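Long-range contacts in cGAS/DncV-like nucleotidyltransferase in E. coli homolog (Elizabethkingia meningoseptica ATCC 13253 = NBRC 12535, PDB 6E0O), which synthesizes cyclic dinucleotides from nucleoside triphosphates as second messengers of a CBASS antiphage defence system, probably with magnesium as cofactor: residues R35-N40 with T105-R110; G39-I44 with M66-A71; F141-F146 with E166-P171. One frame throughout, in Å; residues are numbered along the deposited sequence.

Contact 1 of 3, residues R35-N40 with T105-R110; sequences RAKFGN and TEEALR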
# COMPACT_ATOMS: atom_id res chain seq x y z
N ARG A 35 -8.65 -4.25 -21.63
CA ARG A 35 -8.04 -4.81 -22.83
C ARG A 35 -8.87 -4.51 -24.07
O ARG A 35 -8.32 -4.36 -25.17
CB ARG A 35 -7.86 -6.33 -22.69
CG ARG A 35 -6.90 -6.77 -21.61
CD ARG A 35 -5.46 -6.46 -21.96
NE ARG A 35 -4.59 -6.78 -20.82
CZ ARG A 35 -3.34 -6.37 -20.70
NH1 ARG A 35 -2.79 -5.63 -21.65
NH2 ARG A 35 -2.64 -6.68 -19.62
N ALA A 36 -10.20 -4.42 -23.92
CA ALA A 36 -11.04 -4.13 -25.08
C ALA A 36 -10.66 -2.81 -25.74
O ALA A 36 -10.79 -2.66 -26.96
CB ALA A 36 -12.52 -4.12 -24.67
N LYS A 37 -10.19 -1.85 -24.96
CA LYS A 37 -9.76 -0.57 -25.52
C LYS A 37 -8.26 -0.51 -25.80
O LYS A 37 -7.85 0.02 -26.84
CB LYS A 37 -10.15 0.59 -24.59
CG LYS A 37 -9.76 1.95 -25.17
CD LYS A 37 -10.36 3.14 -24.42
CE LYS A 37 -11.88 3.22 -24.55
NZ LYS A 37 -12.37 3.49 -25.94
N PHE A 38 -7.44 -1.04 -24.90
CA PHE A 38 -6.00 -0.80 -24.94
C PHE A 38 -5.19 -1.97 -25.47
O PHE A 38 -4.00 -1.78 -25.79
CB PHE A 38 -5.50 -0.43 -23.54
CG PHE A 38 -6.05 0.87 -23.03
CD1 PHE A 38 -5.57 2.07 -23.51
CD2 PHE A 38 -7.05 0.89 -22.09
CE1 PHE A 38 -6.08 3.27 -23.04
CE2 PHE A 38 -7.56 2.08 -21.62
CZ PHE A 38 -7.08 3.26 -22.09
N GLY A 39 -5.77 -3.16 -25.56
CA GLY A 39 -5.02 -4.29 -26.07
C GLY A 39 -3.75 -4.51 -25.28
O GLY A 39 -3.74 -4.44 -24.04
N ASN A 40 -2.67 -4.80 -25.99
CA ASN A 40 -1.39 -5.07 -25.35
C ASN A 40 -0.57 -3.82 -25.10
O ASN A 40 0.59 -3.93 -24.65
CB ASN A 40 -0.57 -6.05 -26.17
CG ASN A 40 -0.96 -7.51 -25.89
OD1 ASN A 40 -1.47 -7.83 -24.83
ND2 ASN A 40 -0.69 -8.39 -26.85
N THR A 105 -9.47 5.61 -20.06
CA THR A 105 -9.62 4.53 -19.08
C THR A 105 -11.01 4.57 -18.47
O THR A 105 -11.68 3.54 -18.35
CB THR A 105 -8.54 4.67 -18.00
OG1 THR A 105 -7.25 4.61 -18.59
CG2 THR A 105 -8.66 3.56 -16.99
N GLU A 106 -11.46 5.76 -18.07
CA GLU A 106 -12.80 5.90 -17.52
C GLU A 106 -13.86 5.45 -18.52
O GLU A 106 -14.81 4.75 -18.16
CB GLU A 106 -13.02 7.35 -17.09
CG GLU A 106 -14.33 7.60 -16.41
CD GLU A 106 -14.51 9.04 -15.96
OE1 GLU A 106 -13.59 9.86 -16.16
OE2 GLU A 106 -15.59 9.36 -15.42
N GLU A 107 -13.68 5.81 -19.79
CA GLU A 107 -14.63 5.43 -20.83
C GLU A 107 -14.66 3.92 -21.01
O GLU A 107 -15.74 3.32 -21.10
CB GLU A 107 -14.22 6.12 -22.12
CG GLU A 107 -15.12 5.91 -23.29
CD GLU A 107 -14.75 6.85 -24.42
OE1 GLU A 107 -14.68 8.07 -24.19
OE2 GLU A 107 -14.53 6.35 -25.55
N ALA A 108 -13.49 3.29 -21.09
CA ALA A 108 -13.44 1.84 -21.23
C ALA A 108 -14.18 1.15 -20.10
O ALA A 108 -14.90 0.18 -20.32
CB ALA A 108 -11.98 1.37 -21.28
N LEU A 109 -14.02 1.67 -18.88
CA LEU A 109 -14.68 1.07 -17.73
C LEU A 109 -16.17 1.37 -17.74
O LEU A 109 -16.99 0.47 -17.48
CB LEU A 109 -14.00 1.56 -16.45
CG LEU A 109 -12.54 1.11 -16.30
CD1 LEU A 109 -11.86 1.87 -15.17
CD2 LEU A 109 -12.49 -0.39 -16.04
N ARG A 110 -16.56 2.60 -18.06
CA ARG A 110 -17.98 2.94 -18.05
C ARG A 110 -18.75 2.16 -19.10
O ARG A 110 -19.92 1.81 -18.89
CB ARG A 110 -18.14 4.44 -18.30
CG ARG A 110 -19.56 4.91 -18.06
CD ARG A 110 -19.71 6.41 -17.94
NE ARG A 110 -18.74 7.04 -17.10
CZ ARG A 110 -18.85 6.98 -15.80
NH1 ARG A 110 -17.97 7.57 -15.02
NH2 ARG A 110 -19.86 6.30 -15.26
O HOH W 1 -15.24 3.95 -25.99
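Lys-37 and Ala-108 bring the two backbones nearest, with 6.1 Å between their CA atoms, where the last turn of helix 21-38 meets the middle of helix 98-113. No hydrogen bond joins the two segments directly. Lys-37 sends its CG anti to the backbone N (chi1 -178°), and the chain then bends at chi3 and chi4. Its aliphatic part lies against the methyl group of Ala-108, with Lys-37 CE 3.8 Å from Ala-108 CB. The ammonium group ends near Glu-107, whose side chain crosses that of Lys-37 at about a right angle. The ion pair is long, 3.6 Å from Lys-37 NZ to Glu-107 OE2. A water bridges it, accepting from Lys-37 NZ at 2.9 Å and donating to Glu-107 OE2. Phe-38 packs on the inner side. Phe-38 CZ lies 3.8 Å from Thr-105 OG1, and Thr-105 N lies at the ring edge, in the ring plane. The CG of Lys-37 sits over the centre of one face of the same ring. Thr-105 OG1 has its polar partner within its own helix, the carbonyl oxygen of Leu-101. The contact thus pairs a buried apolar side with a water-bridged ion pair on the outer side. Phe-38 and Thr-105 both continue onto Met-66 of strand 62-68, and Thr-105 also reaches Val-137 and Pro-139 of strand 135-147, so both helices pack against the sheet.

Contact 2 of 3, residues G39-I44 with M66-A71; sequences GNRVTI and MRYDDA
Thr-43 OG1 and the Asp-69 carboxylate are placed by chi1: Thr-43 OG1 stands anti to the carbonyl carbon (-64°), and Asp-69 CG lies between its own backbone N and carbonyl carbon (56°). Thr-43 OG1 donates to the syn lone pair of Asp-69 OD2 at 2.7 Å. Arg-67 NE donates to the anti lone pair of Asp-69 OD2 at 2.8 Å, close to the guanidinium plane. This is a salt bridge, and Arg-67 NH2 adds a weak third bond to the same oxygen. The side chains of Thr-43 and Arg-67 lie side by side and point the same way. The backbones form an antiparallel ladder. Thr-43 and Arg-67 are the hydrogen-bonded pair, with Arg-67 N 2.8 Å from Thr-43 O. Val-42 with Tyr-68 and Ile-44 with Met-66 are non-hydrogen-bonded pairs. Past the ladder, Asp-69 N donates to Arg-41 O at 3.0 Å in a nearly straight bond (171°). On the face of Val-42, Ile-44, Met-66 and Tyr-68, Met-66 CG lies 3.7 Å from Val-42 CB, and Val-42 CG1 lies 3.8 Å from Tyr-68 CD2. Leu-34 and Phe-38 of helix 21-38 also pack on Met-66. At the end of the ladder, Arg-41 NH1 donates to Tyr-68 OH at 2.9 Å, with the guanidinium and ring planes perpendicular. Arg-41 O lies over one face of that ring, offset toward its rim. The helix-facing side is thus mostly apolar, apart from the Arg-41 to Tyr-68 bond, while on the other Asp-69 OD2 ties both strands together and probably partly balances the charge of Arg-67.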
# COMPACT_ATOMS: atom_id res chain seq x y z
N GLY A 39 -5.77 -3.16 -25.56
CA GLY A 39 -5.02 -4.29 -26.07
C GLY A 39 -3.75 -4.51 -25.28
O GLY A 39 -3.74 -4.44 -24.04
N ASN A 40 -2.67 -4.80 -25.99
CA ASN A 40 -1.39 -5.07 -25.35
C ASN A 40 -0.57 -3.82 -25.10
O ASN A 40 0.59 -3.93 -24.65
CB ASN A 40 -0.57 -6.05 -26.17
CG ASN A 40 -0.96 -7.51 -25.89
OD1 ASN A 40 -1.47 -7.83 -24.83
ND2 ASN A 40 -0.69 -8.39 -26.85
N ARG A 41 -1.14 -2.64 -25.31
CA ARG A 41 -0.43 -1.40 -25.07
C ARG A 41 -0.30 -1.05 -23.60
O ARG A 41 0.34 -0.04 -23.27
CB ARG A 41 -1.13 -0.26 -25.82
CG ARG A 41 -1.11 -0.45 -27.33
CD ARG A 41 -1.79 0.71 -28.01
NE ARG A 41 -3.23 0.66 -27.86
CZ ARG A 41 -4.02 1.73 -27.78
NH1 ARG A 41 -3.50 2.95 -27.82
NH2 ARG A 41 -5.33 1.57 -27.65
N VAL A 42 -0.88 -1.86 -22.71
CA VAL A 42 -0.77 -1.66 -21.27
C VAL A 42 -0.26 -2.93 -20.60
O VAL A 42 -0.49 -4.04 -21.08
CB VAL A 42 -2.12 -1.24 -20.64
CG1 VAL A 42 -2.58 0.08 -21.20
CG2 VAL A 42 -3.19 -2.32 -20.85
N THR A 43 0.42 -2.74 -19.47
CA THR A 43 0.68 -3.80 -18.52
C THR A 43 -0.29 -3.60 -17.36
O THR A 43 -0.40 -2.49 -16.83
CB THR A 43 2.12 -3.72 -17.98
OG1 THR A 43 3.05 -3.92 -19.05
CG2 THR A 43 2.38 -4.77 -16.91
N ILE A 44 -0.99 -4.66 -16.97
CA ILE A 44 -1.89 -4.63 -15.83
C ILE A 44 -1.25 -5.44 -14.71
O ILE A 44 -0.79 -6.57 -14.95
CB ILE A 44 -3.30 -5.13 -16.20
CG1 ILE A 44 -3.96 -4.14 -17.17
CG2 ILE A 44 -4.14 -5.31 -14.95
CD1 ILE A 44 -5.26 -4.64 -17.81
N MET A 66 -2.87 0.10 -14.32
CA MET A 66 -2.88 -0.04 -15.77
C MET A 66 -1.80 0.88 -16.32
O MET A 66 -2.02 2.09 -16.46
CB MET A 66 -4.24 0.28 -16.37
CG MET A 66 -4.30 -0.08 -17.85
SD MET A 66 -5.60 0.69 -18.79
CE MET A 66 -4.90 2.32 -19.03
N ARG A 67 -0.64 0.31 -16.63
CA ARG A 67 0.52 1.08 -17.07
C ARG A 67 0.53 1.12 -18.59
O ARG A 67 0.78 0.11 -19.26
CB ARG A 67 1.79 0.43 -16.54
CG ARG A 67 3.06 1.22 -16.83
CD ARG A 67 4.30 0.47 -16.37
NE ARG A 67 4.50 -0.76 -17.13
CZ ARG A 67 5.33 -1.73 -16.76
NH1 ARG A 67 6.04 -1.60 -15.65
NH2 ARG A 67 5.45 -2.82 -17.50
N TYR A 68 0.24 2.30 -19.16
CA TYR A 68 0.29 2.48 -20.60
C TYR A 68 1.76 2.64 -20.95
O TYR A 68 2.41 3.60 -20.53
CB TYR A 68 -0.52 3.71 -21.02
CG TYR A 68 -0.65 3.76 -22.52
CD1 TYR A 68 0.36 4.29 -23.30
CD2 TYR A 68 -1.76 3.22 -23.15
CE1 TYR A 68 0.25 4.32 -24.68
CE2 TYR A 68 -1.88 3.24 -24.52
CZ TYR A 68 -0.87 3.79 -25.28
OH TYR A 68 -1.01 3.79 -26.65
N ASP A 69 2.30 1.69 -21.70
CA ASP A 69 3.75 1.59 -21.79
C ASP A 69 4.21 1.12 -23.16
O ASP A 69 5.34 0.62 -23.28
CB ASP A 69 4.27 0.67 -20.70
CG ASP A 69 3.64 -0.70 -20.74
OD1 ASP A 69 3.04 -1.05 -21.78
OD2 ASP A 69 3.75 -1.43 -19.74
N ASP A 70 3.39 1.32 -24.19
CA ASP A 70 3.73 0.89 -25.54
C ASP A 70 5.08 1.41 -25.99
O ASP A 70 5.81 0.71 -26.70
CB ASP A 70 2.62 1.37 -26.48
CG ASP A 70 2.77 0.87 -27.89
OD1 ASP A 70 2.91 -0.36 -28.08
OD2 ASP A 70 2.73 1.70 -28.82
N ALA A 71 5.46 2.62 -25.57
CA ALA A 71 6.73 3.20 -26.00
C ALA A 71 7.93 2.47 -25.39
O ALA A 71 9.01 2.46 -25.99
CB ALA A 71 6.79 4.68 -25.62

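Contact 3 of 3, residues F141-F146 with E166-P171; sequences FVLKRF and EIISFP. With nucleotides of chain B.
Leu-143 and Arg-145 of strand 135-147 meet Ile-168, Phe-170 and Glu-166 across a part of the mixed sheet in the nucleotidyltransferase fold. The short strands run at 77° to each other, and their axes come no nearer than 8.4 Å. They are not paired: strand 152-160 lies between them in the sheet and hydrogen-bonds to both. Side chains alone therefore make the contact. The apolar part centres on Leu-143 CD2. Leu-143 CD2 presses on Ile-168 CB at 3.4 Å, tighter than usual for two carbons. Leu-143 CD2 also lies 3.8 Å from Phe-170 CZ. Arg-145 CB stands at the edge of the Phe-170 ring, near its plane. That ring also meets the ring of Phe-264. The ionic part lies at the outer side. Arg-145 and Glu-166 reach toward each other tip to tip, with the guanidinium and carboxylate planes 51° apart. Arg-145 NH2 donates weakly to Glu-166 OE1 at 3.4 Å within a salt bridge. Leu-143 CD1 lies over one face of the Arg-145 guanidinium, offset toward its rim. Strand 166-169 touches the bound nucleotide. Ile-167 and Ser-169 both lie against the base of A2 of chain B. The strand thus lines the adenine site with its backbone and alternate side chains. One bond is consistent with reading the amino group of adenine: N6 of A2 of chain B donates to Ile-168 O at 3.3 Å, with an angle of 161° at the hydrogen.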
# COMPACT_ATOMS: atom_id res chain seq x y z
N PHE A 141 1.91 5.89 -16.45
CA PHE A 141 2.98 5.70 -17.40
C PHE A 141 4.23 5.16 -16.70
O PHE A 141 4.33 5.19 -15.47
CB PHE A 141 3.36 7.04 -18.05
CG PHE A 141 2.29 7.65 -18.93
CD1 PHE A 141 1.71 6.94 -19.97
CD2 PHE A 141 1.90 8.97 -18.74
CE1 PHE A 141 0.76 7.53 -20.79
CE2 PHE A 141 0.94 9.55 -19.56
CZ PHE A 141 0.37 8.83 -20.57
N VAL A 142 5.17 4.67 -17.50
CA VAL A 142 6.50 4.34 -16.99
C VAL A 142 7.21 5.58 -16.49
O VAL A 142 7.14 6.66 -17.10
CB VAL A 142 7.32 3.67 -18.10
CG1 VAL A 142 8.78 3.49 -17.68
CG2 VAL A 142 6.72 2.34 -18.50
N LEU A 143 7.91 5.43 -15.37
CA LEU A 143 8.73 6.47 -14.78
C LEU A 143 10.15 5.95 -14.60
O LEU A 143 10.35 4.83 -14.12
CB LEU A 143 8.20 6.84 -13.40
CG LEU A 143 9.11 7.73 -12.55
CD1 LEU A 143 9.10 9.14 -13.11
CD2 LEU A 143 8.71 7.71 -11.09
N LYS A 144 11.13 6.79 -14.93
CA LYS A 144 12.52 6.51 -14.61
C LYS A 144 13.08 7.68 -13.83
O LYS A 144 12.95 8.83 -14.26
CB LYS A 144 13.33 6.24 -15.88
CG LYS A 144 12.81 5.01 -16.58
CD LYS A 144 13.61 4.61 -17.78
CE LYS A 144 13.10 3.27 -18.27
NZ LYS A 144 13.82 2.81 -19.48
N ARG A 145 13.69 7.39 -12.68
CA ARG A 145 14.26 8.43 -11.83
C ARG A 145 15.54 7.93 -11.19
O ARG A 145 15.65 6.76 -10.80
CB ARG A 145 13.31 8.82 -10.69
CG ARG A 145 12.15 9.69 -11.13
CD ARG A 145 12.61 10.98 -11.77
NE ARG A 145 11.50 11.67 -12.43
CZ ARG A 145 10.53 12.31 -11.78
NH1 ARG A 145 10.53 12.34 -10.45
NH2 ARG A 145 9.57 12.91 -12.45
N PHE A 146 16.50 8.83 -11.04
CA PHE A 146 17.74 8.48 -10.37
C PHE A 146 17.54 8.47 -8.86
O PHE A 146 16.98 9.41 -8.29
CB PHE A 146 18.83 9.48 -10.74
CG PHE A 146 20.19 9.08 -10.26
CD1 PHE A 146 20.91 8.11 -10.94
CD2 PHE A 146 20.74 9.65 -9.14
CE1 PHE A 146 22.17 7.73 -10.51
CE2 PHE A 146 22.00 9.28 -8.70
CZ PHE A 146 22.71 8.31 -9.38
N GLU A 166 1.99 15.37 -9.33
CA GLU A 166 2.70 14.25 -9.93
C GLU A 166 2.87 13.18 -8.87
O GLU A 166 3.51 13.41 -7.84
CB GLU A 166 4.05 14.71 -10.46
CG GLU A 166 4.76 13.62 -11.26
CD GLU A 166 6.13 14.04 -11.73
OE1 GLU A 166 6.97 14.39 -10.87
OE2 GLU A 166 6.37 14.03 -12.95
N ILE A 167 2.28 12.02 -9.10
CA ILE A 167 2.33 10.89 -8.18
C ILE A 167 3.26 9.85 -8.77
O ILE A 167 3.10 9.45 -9.93
CB ILE A 167 0.93 10.30 -7.95
CG1 ILE A 167 -0.09 11.39 -7.59
CG2 ILE A 167 0.98 9.24 -6.86
CD1 ILE A 167 0.21 12.13 -6.31
N ILE A 168 4.25 9.42 -7.99
CA ILE A 168 5.21 8.43 -8.45
C ILE A 168 5.24 7.30 -7.44
O ILE A 168 4.97 7.48 -6.25
CB ILE A 168 6.62 9.02 -8.70
CG1 ILE A 168 7.25 9.48 -7.39
CG2 ILE A 168 6.55 10.16 -9.71
CD1 ILE A 168 8.70 9.90 -7.55
N SER A 169 5.60 6.11 -7.92
CA SER A 169 5.62 4.94 -7.06
C SER A 169 6.59 3.94 -7.66
O SER A 169 6.85 3.94 -8.87
CB SER A 169 4.21 4.33 -6.94
OG SER A 169 4.15 3.37 -5.90
N PHE A 170 7.11 3.07 -6.80
CA PHE A 170 8.01 1.98 -7.18
C PHE A 170 7.43 0.70 -6.59
O PHE A 170 8.02 0.09 -5.69
CB PHE A 170 9.44 2.27 -6.72
CG PHE A 170 10.00 3.50 -7.37
CD1 PHE A 170 9.81 4.74 -6.79
CD2 PHE A 170 10.64 3.42 -8.59
CE1 PHE A 170 10.28 5.88 -7.41
CE2 PHE A 170 11.12 4.57 -9.21
CZ PHE A 170 10.93 5.79 -8.62
N PRO A 171 6.27 0.26 -7.09
CA PRO A 171 5.58 -0.88 -6.47
C PRO A 171 6.35 -2.17 -6.55
O PRO A 171 6.18 -3.02 -5.67
CB PRO A 171 4.25 -0.96 -7.24
CG PRO A 171 4.52 -0.24 -8.57
CD PRO A 171 5.47 0.87 -8.18
P A B 2 -5.09 7.41 -1.50
OP1 A B 2 -4.23 8.45 -2.12
OP2 A B 2 -6.45 7.79 -1.01
O5' A B 2 -5.27 6.23 -2.56
C5' A B 2 -6.20 6.34 -3.64
C4' A B 2 -5.83 5.44 -4.79
O4' A B 2 -4.62 5.96 -5.41
C3' A B 2 -5.52 3.99 -4.40
O3' A B 2 -5.95 3.11 -5.44
C2' A B 2 -4.00 3.97 -4.30
O2' A B 2 -3.41 2.71 -4.53
C1' A B 2 -3.59 4.99 -5.36
N9 A B 2 -2.34 5.68 -5.03
C8 A B 2 -2.17 6.66 -4.08
N7 A B 2 -0.94 7.10 -4.00
C5 A B 2 -0.25 6.35 -4.94
C6 A B 2 1.10 6.32 -5.33
N6 A B 2 2.06 7.10 -4.83
N1 A B 2 1.42 5.46 -6.31
C2 A B 2 0.50 4.66 -6.84
N3 A B 2 -0.80 4.59 -6.55
C4 A B 2 -1.11 5.47 -5.59

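How the contacts relate
Contacts 1 and 2 share Gly-39 and Asn-40, where helix 21-38 turns into strand 42-47. They touch: Arg-35 probably donates to Val-42 O, and Phe-38 packs on Met-66. Contact 1 is helix on helix, buried on its inner side with a water-bridged ion pair outside. Contact 2 is partly buried and joins backbone bonds to a polar side-chain cluster. Contact 3 joins strands that are not neighbours, through side chains alone, and is partly buried. Contacts 2 and 3 hold adjacent strands of one sheet, 62-68 and 135-147, with Val-142 against Arg-67 and Asp-69. Contacts 1 and 3 do not touch. Only contact 3 touches the bound nucleotide; the nearest atoms of contacts 1 and 2 are about 11 and 9 Å away.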